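Local coordinates for hypothetical protein (Bacteroides caccae, PDB 4M8R) that is of unknown function but joins an N-terminal Ig-like domain of the E-set kind to a WD40-like beta-propeller domain, at residues A21-P27 / K105-G111; P27-I33 / M77-Y83; D42-F48 / V90-R96. One frame throughout, in Å; residues are numbered along the deposited sequence.

Contact 1: A21-P27 / K105-G111. With PO4 (phosphate ion), chain D.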
# COMPACT_ATOMS: atom_id res chain seq x y z
N ALA A 21 4.15 -11.16 -37.67
CA ALA A 21 2.91 -10.47 -37.33
C ALA A 21 1.79 -11.45 -36.98
O ALA A 21 1.60 -12.46 -37.65
CB ALA A 21 2.47 -9.58 -38.47
N ASN A 22 1.08 -11.15 -35.89
CA ASN A 22 -0.06 -11.94 -35.42
C ASN A 22 0.27 -13.38 -35.01
O ASN A 22 -0.63 -14.21 -34.88
CB ASN A 22 -1.16 -11.93 -36.48
CG ASN A 22 -1.65 -10.54 -36.78
OD1 ASN A 22 -1.88 -9.73 -35.87
ND2 ASN A 22 -1.81 -10.23 -38.06
N GLN A 23 1.54 -13.66 -34.76
CA GLN A 23 1.96 -14.98 -34.30
C GLN A 23 2.35 -14.89 -32.84
O GLN A 23 2.48 -13.80 -32.27
CB GLN A 23 3.14 -15.48 -35.13
CG GLN A 23 2.82 -15.68 -36.60
CD GLN A 23 4.03 -16.16 -37.41
OE1 GLN A 23 5.07 -16.51 -36.85
NE2 GLN A 23 3.89 -16.16 -38.73
N THR A 24 2.52 -16.05 -32.23
CA THR A 24 3.01 -16.13 -30.87
C THR A 24 4.54 -16.23 -30.90
O THR A 24 5.11 -17.05 -31.61
CB THR A 24 2.40 -17.33 -30.12
OG1 THR A 24 0.98 -17.17 -30.05
CG2 THR A 24 2.96 -17.44 -28.70
N VAL A 25 5.19 -15.38 -30.12
CA VAL A 25 6.65 -15.37 -30.04
C VAL A 25 7.07 -15.49 -28.58
O VAL A 25 6.27 -15.24 -27.68
CB VAL A 25 7.25 -14.10 -30.68
CG1 VAL A 25 6.92 -14.05 -32.16
CG2 VAL A 25 6.76 -12.84 -29.99
N LYS A 26 8.31 -15.88 -28.33
CA LYS A 26 8.80 -16.09 -26.97
C LYS A 26 9.76 -14.99 -26.54
O LYS A 26 10.50 -14.45 -27.36
CB LYS A 26 9.48 -17.46 -26.85
CG LYS A 26 8.51 -18.63 -26.90
CD LYS A 26 9.23 -19.97 -27.03
CE LYS A 26 9.81 -20.17 -28.42
NZ LYS A 26 10.08 -21.60 -28.73
N PRO A 27 9.77 -14.66 -25.24
CA PRO A 27 10.82 -13.80 -24.72
C PRO A 27 12.20 -14.33 -25.09
O PRO A 27 12.46 -15.52 -24.93
CB PRO A 27 10.61 -13.88 -23.20
CG PRO A 27 9.15 -14.10 -23.05
CD PRO A 27 8.74 -14.95 -24.23
N LYS A 105 1.58 -6.37 -34.76
CA LYS A 105 1.33 -6.89 -33.43
C LYS A 105 1.79 -8.33 -33.32
O LYS A 105 1.77 -9.07 -34.30
CB LYS A 105 -0.16 -6.83 -33.12
CG LYS A 105 -0.77 -5.45 -33.28
CD LYS A 105 -2.27 -5.48 -33.08
CE LYS A 105 -2.98 -6.24 -34.19
NZ LYS A 105 -4.45 -6.15 -34.06
N VAL A 106 2.20 -8.72 -32.12
CA VAL A 106 2.52 -10.10 -31.83
C VAL A 106 1.96 -10.46 -30.47
O VAL A 106 1.66 -9.58 -29.67
CB VAL A 106 4.03 -10.38 -31.84
CG1 VAL A 106 4.60 -10.16 -33.23
CG2 VAL A 106 4.77 -9.52 -30.82
N LEU A 107 1.80 -11.75 -30.23
CA LEU A 107 1.44 -12.26 -28.92
C LEU A 107 2.72 -12.77 -28.28
O LEU A 107 3.37 -13.68 -28.81
CB LEU A 107 0.40 -13.37 -29.04
CG LEU A 107 -0.11 -13.99 -27.74
CD1 LEU A 107 -0.68 -12.93 -26.80
CD2 LEU A 107 -1.16 -15.05 -28.04
N LEU A 108 3.11 -12.17 -27.16
CA LEU A 108 4.36 -12.51 -26.48
C LEU A 108 4.05 -13.42 -25.30
O LEU A 108 3.30 -13.04 -24.41
CB LEU A 108 5.06 -11.24 -26.00
CG LEU A 108 6.42 -11.40 -25.32
CD1 LEU A 108 7.44 -12.03 -26.26
CD2 LEU A 108 6.91 -10.06 -24.82
N ALA A 109 4.64 -14.61 -25.29
CA ALA A 109 4.41 -15.57 -24.22
C ALA A 109 4.95 -15.03 -22.90
O ALA A 109 5.81 -14.15 -22.90
CB ALA A 109 5.05 -16.90 -24.54
N ASP A 110 4.45 -15.55 -21.79
CA ASP A 110 4.83 -15.08 -20.47
C ASP A 110 6.34 -15.09 -20.29
O ASP A 110 7.00 -16.07 -20.60
CB ASP A 110 4.16 -15.93 -19.38
CG ASP A 110 4.44 -15.41 -17.97
OD1 ASP A 110 5.52 -15.70 -17.42
OD2 ASP A 110 3.59 -14.69 -17.41
N GLY A 111 6.89 -13.98 -19.79
CA GLY A 111 8.31 -13.89 -19.49
C GLY A 111 8.60 -13.56 -18.04
O GLY A 111 9.70 -13.10 -17.71
P PO4 D . -5.92 -3.16 -33.59
O1 PO4 D . -4.99 -1.97 -33.56
O2 PO4 D . -5.58 -4.14 -32.50
O3 PO4 D . -7.35 -2.72 -33.41
O4 PO4 D . -5.75 -3.83 -34.93
O HOH W 1 -0.19 -7.49 -36.75
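Residues 21-27 and 105-111 run side by side in the same direction, the one parallel strand pairing in the otherwise antiparallel sheet of the N-terminal Ig-like domain. Short strand 24-25 lies along the end of strand 99-108 and forms one margin of that sheet, consistent with the A'-to-G parallel pairing of Ig-like folds. Val-25 follows the regular parallel pattern, bonding through N to Leu-107 O (2.8 Å) and through O to Ala-109 N (3.0 Å). Before it, Asn-22 N and Gln-23 O, from successive residues, bond to Lys-105 O (2.7 Å) and Leu-107 N (3.0 Å). Thr-24 CA adds a CA-H...O contact to Leu-107 O at 3.2 Å. Asn-22, with positive phi (64°), turns the chain here.

Side chains divide between two faces. Thr-24 and Leu-107 share the more exposed one, where Thr-24 OG1 lies 3.6 Å from Leu-107 CD2. Val-25 turns to the buried face: its CG2 meets Val-106 CG2 at 4.0 Å and Leu-108 CD1 at 3.9 Å, and Met-81 covers Val-106 and Leu-108 from across the sandwich. Pro-27 follows, its CD 3.8 Å from Leu-108 CD1 and its CG 3.7 Å from Gly-111 CA; a beta carbon on Gly-111 would collide with this ring. At the other end a water links Asn-22 OD1 and Lys-105 N, 2.9 Å from each. Lys-105, bent at chi1 and chi3 (both m), reaches a phosphate, probably from the crystallisation liquor, also held by Arg-89 and by Arg-213 and Asn-238 of the third subunit; Lys-105 NZ lies 2.8 Å from its O2 and O4.

Contact 2: P27-I33 / M77-Y83. With PO4 (phosphate ion), chain F.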
# COMPACT_ATOMS: atom_id res chain seq x y z
N PRO A 27 9.77 -14.66 -25.24
CA PRO A 27 10.82 -13.80 -24.72
C PRO A 27 12.20 -14.33 -25.09
O PRO A 27 12.46 -15.52 -24.93
CB PRO A 27 10.61 -13.88 -23.20
CG PRO A 27 9.15 -14.10 -23.05
CD PRO A 27 8.74 -14.95 -24.23
N GLY A 28 13.06 -13.45 -25.59
CA GLY A 28 14.39 -13.84 -26.06
C GLY A 28 14.49 -14.08 -27.56
O GLY A 28 15.59 -14.09 -28.11
N ASP A 29 13.35 -14.30 -28.22
CA ASP A 29 13.30 -14.50 -29.67
C ASP A 29 13.65 -13.23 -30.41
O ASP A 29 13.50 -12.12 -29.89
CB ASP A 29 11.89 -14.92 -30.13
CG ASP A 29 11.59 -16.38 -29.88
OD1 ASP A 29 12.48 -17.12 -29.41
OD2 ASP A 29 10.44 -16.80 -30.19
N ILE A 30 14.11 -13.41 -31.65
CA ILE A 30 14.33 -12.31 -32.57
C ILE A 30 13.09 -12.13 -33.44
O ILE A 30 12.63 -13.07 -34.08
CB ILE A 30 15.52 -12.60 -33.50
CG1 ILE A 30 16.81 -12.79 -32.70
CG2 ILE A 30 15.69 -11.48 -34.52
CD1 ILE A 30 17.24 -11.57 -31.90
N VAL A 31 12.56 -10.91 -33.47
CA VAL A 31 11.47 -10.55 -34.37
C VAL A 31 12.01 -9.64 -35.47
O VAL A 31 12.84 -8.77 -35.20
CB VAL A 31 10.33 -9.87 -33.59
CG1 VAL A 31 9.40 -9.08 -34.51
CG2 VAL A 31 9.55 -10.91 -32.81
N HIS A 32 11.53 -9.84 -36.69
CA HIS A 32 12.04 -9.12 -37.86
C HIS A 32 11.06 -8.10 -38.38
O HIS A 32 9.87 -8.37 -38.50
CB HIS A 32 12.36 -10.10 -38.97
CG HIS A 32 13.34 -11.15 -38.57
ND1 HIS A 32 12.95 -12.32 -37.95
CD2 HIS A 32 14.68 -11.20 -38.66
CE1 HIS A 32 14.02 -13.06 -37.69
NE2 HIS A 32 15.08 -12.40 -38.12
N ILE A 33 11.59 -6.92 -38.69
CA ILE A 33 10.82 -5.83 -39.23
C ILE A 33 11.34 -5.53 -40.62
O ILE A 33 12.55 -5.53 -40.84
CB ILE A 33 10.99 -4.58 -38.36
CG1 ILE A 33 10.25 -4.76 -37.05
CG2 ILE A 33 10.48 -3.34 -39.09
CD1 ILE A 33 10.68 -3.77 -35.98
N MSE A 77 15.04 -4.40 -39.87
CA MSE A 77 15.79 -4.51 -38.61
C MSE A 77 15.35 -5.71 -37.82
O MSE A 77 14.23 -6.18 -37.97
CB MSE A 77 15.65 -3.23 -37.78
CG MSE A 77 14.32 -2.48 -37.95
SE MSE A 77 14.58 -0.55 -37.58
CE MSE A 77 15.77 -0.71 -36.03
N SER A 78 16.25 -6.22 -36.99
CA SER A 78 15.95 -7.32 -36.07
C SER A 78 15.87 -6.77 -34.65
O SER A 78 16.75 -6.02 -34.22
CB SER A 78 17.05 -8.38 -36.13
OG SER A 78 17.25 -8.85 -37.45
N ILE A 79 14.82 -7.15 -33.91
CA ILE A 79 14.68 -6.73 -32.52
C ILE A 79 14.52 -7.94 -31.62
O ILE A 79 14.11 -9.00 -32.08
CB ILE A 79 13.48 -5.78 -32.33
CG1 ILE A 79 12.15 -6.50 -32.59
CG2 ILE A 79 13.62 -4.58 -33.25
CD1 ILE A 79 10.94 -5.61 -32.49
N ARG A 80 14.88 -7.79 -30.35
CA ARG A 80 14.77 -8.87 -29.38
C ARG A 80 13.53 -8.67 -28.52
O ARG A 80 13.27 -7.56 -28.08
CB ARG A 80 16.02 -8.95 -28.50
CG ARG A 80 16.16 -10.29 -27.78
CD ARG A 80 17.52 -10.44 -27.11
NE ARG A 80 18.61 -10.59 -28.07
CZ ARG A 80 18.91 -11.72 -28.74
NH1 ARG A 80 18.18 -12.82 -28.58
NH2 ARG A 80 19.94 -11.73 -29.58
N MSE A 81 12.76 -9.73 -28.30
CA MSE A 81 11.57 -9.66 -27.45
C MSE A 81 12.01 -9.78 -26.02
O MSE A 81 12.83 -10.63 -25.68
CB MSE A 81 10.58 -10.76 -27.80
CG MSE A 81 10.12 -10.74 -29.27
SE MSE A 81 9.36 -8.99 -29.78
CE MSE A 81 7.84 -8.94 -28.54
N PRO A 82 11.48 -8.91 -25.14
CA PRO A 82 11.94 -8.87 -23.75
C PRO A 82 11.33 -9.91 -22.81
O PRO A 82 10.23 -10.42 -23.05
CB PRO A 82 11.50 -7.47 -23.30
CG PRO A 82 10.28 -7.20 -24.10
CD PRO A 82 10.52 -7.83 -25.43
N TYR A 83 12.06 -10.19 -21.74
CA TYR A 83 11.57 -10.97 -20.60
C TYR A 83 10.87 -10.04 -19.61
O TYR A 83 10.83 -8.83 -19.81
CB TYR A 83 12.74 -11.67 -19.91
CG TYR A 83 13.36 -12.80 -20.71
CD1 TYR A 83 14.35 -12.55 -21.64
CD2 TYR A 83 12.95 -14.11 -20.52
CE1 TYR A 83 14.91 -13.58 -22.39
CE2 TYR A 83 13.50 -15.15 -21.25
CZ TYR A 83 14.49 -14.87 -22.18
OH TYR A 83 15.03 -15.92 -22.90
P PO4 F . 18.66 -12.62 -37.73
O1 PO4 F . 18.50 -12.80 -39.22
O2 PO4 F . 17.44 -13.16 -37.02
O3 PO4 F . 19.86 -13.39 -37.23
O4 PO4 F . 18.83 -11.15 -37.43
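An antiparallel pair of strands, 30-33 with 77-80, belongs to one layer of the Ig-like sandwich. Val-31/Ile-79 and Ile-33/Met-77 are its hydrogen-bonded pairs; Val-31 N to Ile-79 O is 2.8 Å and Ile-79 N to Val-31 O 2.9 Å. The pairing continues past the strands through Met-81 N to Asp-29 O (3.0 Å) and Gly-28 N to Met-81 O (2.8 Å). A beta carbon on Gly-28 (phi 97°, psi -19°) would jam against Pro-27 O and also strike Tyr-83 OH.

Val-31, Ile-33, Met-77 and Ile-79 face the sandwich interior. Val-31 (t) brings CG2 to 3.6 Å from CG of the selenomethionine Met-81, whose m, m, m rotamer curls the selenium end away from segment 27-33, towards Phe-46. Ile-79 takes p, t, extending CD1 to 4.0 Å from Ile-33 CD1.

The face bearing Ile-30, His-32, Ser-78 and Arg-80 is more polar. Arg-80, extended through chi2, then m at chi3, presents a guanidinium face to Ile-30 CD1, 3.6 Å from NH2, and makes a weak hydrogen bond from NH1 to Gly-28 O (2.9 Å). His-32 NE2 and Ser-78 OG hold O2 (2.7 Å) and O4 (2.8 Å) of a phosphate probably left by crystallisation, while Glu-20 engages His-32 ND1. Beyond the strand, Tyr-83 (m) forms a CH-pi contact: Pro-27 CB sits 3.8 Å from the ring centroid, over its face.

Contact 3: D42-F48 / V90-R96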
# COMPACT_ATOMS: atom_id res chain seq x y z
N ASP A 42 16.62 5.53 -36.22
CA ASP A 42 15.27 5.01 -36.01
C ASP A 42 15.29 4.06 -34.82
O ASP A 42 16.20 3.25 -34.68
CB ASP A 42 14.75 4.26 -37.25
CG ASP A 42 14.29 5.20 -38.35
OD1 ASP A 42 14.50 6.42 -38.24
OD2 ASP A 42 13.71 4.72 -39.35
N GLN A 43 14.29 4.20 -33.95
CA GLN A 43 14.15 3.32 -32.80
C GLN A 43 12.85 2.54 -32.92
O GLN A 43 12.03 2.81 -33.80
CB GLN A 43 14.21 4.13 -31.50
CG GLN A 43 15.48 4.98 -31.39
CD GLN A 43 15.75 5.50 -29.98
OE1 GLN A 43 15.24 4.98 -28.99
NE2 GLN A 43 16.57 6.55 -29.90
N VAL A 44 12.68 1.56 -32.05
CA VAL A 44 11.49 0.73 -32.05
C VAL A 44 10.93 0.67 -30.63
O VAL A 44 11.67 0.43 -29.68
CB VAL A 44 11.80 -0.68 -32.57
CG1 VAL A 44 10.57 -1.58 -32.48
CG2 VAL A 44 12.31 -0.62 -34.00
N ASP A 45 9.62 0.90 -30.52
CA ASP A 45 8.91 0.92 -29.23
C ASP A 45 7.89 -0.21 -29.16
O ASP A 45 7.28 -0.57 -30.17
CB ASP A 45 8.16 2.24 -29.06
CG ASP A 45 9.05 3.38 -28.64
OD1 ASP A 45 9.96 3.17 -27.80
OD2 ASP A 45 8.82 4.50 -29.15
N PHE A 46 7.69 -0.72 -27.95
CA PHE A 46 6.65 -1.70 -27.66
C PHE A 46 5.57 -1.07 -26.82
O PHE A 46 5.87 -0.25 -25.94
CB PHE A 46 7.22 -2.84 -26.82
CG PHE A 46 8.23 -3.70 -27.52
CD1 PHE A 46 7.97 -4.23 -28.78
CD2 PHE A 46 9.41 -4.05 -26.88
CE1 PHE A 46 8.89 -5.06 -29.40
CE2 PHE A 46 10.33 -4.87 -27.50
CZ PHE A 46 10.08 -5.38 -28.76
N ASP A 47 4.32 -1.45 -27.07
CA ASP A 47 3.22 -1.23 -26.13
C ASP A 47 2.64 -2.59 -25.75
O ASP A 47 2.35 -3.40 -26.63
CB ASP A 47 2.13 -0.33 -26.73
CG ASP A 47 2.47 1.17 -26.68
OD1 ASP A 47 3.59 1.55 -26.24
OD2 ASP A 47 1.61 1.99 -27.07
N PHE A 48 2.49 -2.84 -24.46
CA PHE A 48 2.01 -4.13 -23.95
C PHE A 48 0.60 -4.01 -23.39
O PHE A 48 0.27 -3.02 -22.72
CB PHE A 48 2.93 -4.64 -22.83
CG PHE A 48 4.35 -4.90 -23.27
CD1 PHE A 48 5.25 -3.85 -23.41
CD2 PHE A 48 4.79 -6.18 -23.51
CE1 PHE A 48 6.55 -4.09 -23.80
CE2 PHE A 48 6.09 -6.43 -23.90
CZ PHE A 48 6.97 -5.38 -24.05
N VAL A 90 1.46 -7.40 -27.89
CA VAL A 90 2.51 -6.41 -28.06
C VAL A 90 2.36 -5.73 -29.41
O VAL A 90 2.38 -6.40 -30.45
CB VAL A 90 3.91 -7.05 -27.98
CG1 VAL A 90 4.99 -6.00 -28.17
CG2 VAL A 90 4.08 -7.76 -26.65
N GLU A 91 2.19 -4.41 -29.40
CA GLU A 91 2.19 -3.64 -30.63
C GLU A 91 3.55 -3.00 -30.81
O GLU A 91 4.11 -2.43 -29.87
CB GLU A 91 1.10 -2.57 -30.61
CG GLU A 91 0.94 -1.87 -31.95
CD GLU A 91 -0.38 -1.13 -32.10
OE1 GLU A 91 -1.11 -0.96 -31.09
OE2 GLU A 91 -0.69 -0.71 -33.24
N ILE A 92 4.09 -3.12 -32.03
CA ILE A 92 5.45 -2.72 -32.35
C ILE A 92 5.42 -1.47 -33.22
O ILE A 92 4.80 -1.46 -34.28
CB ILE A 92 6.18 -3.86 -33.09
CG1 ILE A 92 6.20 -5.11 -32.22
CG2 ILE A 92 7.60 -3.46 -33.45
CD1 ILE A 92 6.64 -6.36 -32.94
N PHE A 93 6.09 -0.41 -32.75
CA PHE A 93 6.08 0.89 -33.41
C PHE A 93 7.46 1.30 -33.89
O PHE A 93 8.44 1.15 -33.16
CB PHE A 93 5.59 1.97 -32.44
CG PHE A 93 4.18 1.79 -31.98
CD1 PHE A 93 3.12 2.33 -32.70
CD2 PHE A 93 3.90 1.10 -30.81
CE1 PHE A 93 1.82 2.17 -32.27
CE2 PHE A 93 2.60 0.94 -30.37
CZ PHE A 93 1.56 1.47 -31.10
N LEU A 94 7.54 1.84 -35.10
CA LEU A 94 8.75 2.52 -35.55
C LEU A 94 8.74 3.94 -34.98
O LEU A 94 7.76 4.65 -35.12
CB LEU A 94 8.80 2.58 -37.07
CG LEU A 94 10.09 3.15 -37.66
CD1 LEU A 94 11.28 2.29 -37.29
CD2 LEU A 94 9.97 3.28 -39.18
N ASN A 95 9.84 4.33 -34.35
CA ASN A 95 9.95 5.64 -33.71
C ASN A 95 11.05 6.45 -34.37
O ASN A 95 12.24 6.16 -34.20
CB ASN A 95 10.23 5.46 -32.21
CG ASN A 95 10.28 6.78 -31.45
OD1 ASN A 95 9.99 7.84 -31.99
ND2 ASN A 95 10.66 6.71 -30.18
N ARG A 96 10.66 7.46 -35.15
CA ARG A 96 11.61 8.38 -35.78
C ARG A 96 11.48 9.75 -35.13
O ARG A 96 10.64 10.56 -35.53
CB ARG A 96 11.36 8.45 -37.30
CG ARG A 96 12.25 9.46 -38.04
CD ARG A 96 12.93 8.86 -39.26
NE ARG A 96 12.05 8.73 -40.41
CZ ARG A 96 11.83 7.62 -41.12
NH1 ARG A 96 12.42 6.47 -40.81
NH2 ARG A 96 11.00 7.66 -42.15
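Phe-48 lays one ring face over Val-90, with CD2 3.6 Å from Val-90 CG2. Phe-46 sits alongside: its CD1 is 3.5 Å from Val-90 CG1 and its CE1 3.9 Å from Ile-92 CG1, while Val-44 CG1 meets Ile-92 CG2 at 3.6 Å. This apolar face lines the core of the Ig-like sandwich. Antiparallel backbone bonds join Gln-43/Asn-95, Asp-45/Phe-93 and Asp-47/Glu-91, as in Asp-45 N to Phe-93 O (2.9 Å) and Phe-93 N to Asp-45 O (2.8 Å). The face carrying those six side chains meets the third subunit, where Lys-234 pairs with Asp-47 and Phe-191 stacks edge-to-face on Phe-93; Asp-45 instead makes a salt bridge to Arg-100 of its own chain. A salt bridge closes the end of the pair, Asp-42 OD2 to Arg-96 NH1 at 2.6 Å. Strand 60-72 flanks 43-50 and strand 99-108 flanks 88-96, while Ile-79 of strand 76-80 covers Phe-46 and Ile-92 across the core.

In the fold
All three contacts join strands of one continuous sheet that folds into the Ig-like domain. Contact 3 is the most buried, with an apolar face in the core and a largely polar, acidic face that also carries Phe-93. Contacts 1 and 2, partly exposed, set apolar inner faces against outer sides with a phosphate; the outer face of contact 3 meets the third subunit. Contact 1 is a parallel pairing at the sheet's margin, whereas the other two are antiparallel. Pro-27 is shared by contacts 1 and 2, and contacts 1 and 3 use neighbouring strands, 99-108 and 88-96. Phe-48 of contact 3 touches both others: its CE2 lies 3.8 Å from Leu-108 CD2 and its CZ 3.8 Å from Pro-82 CG.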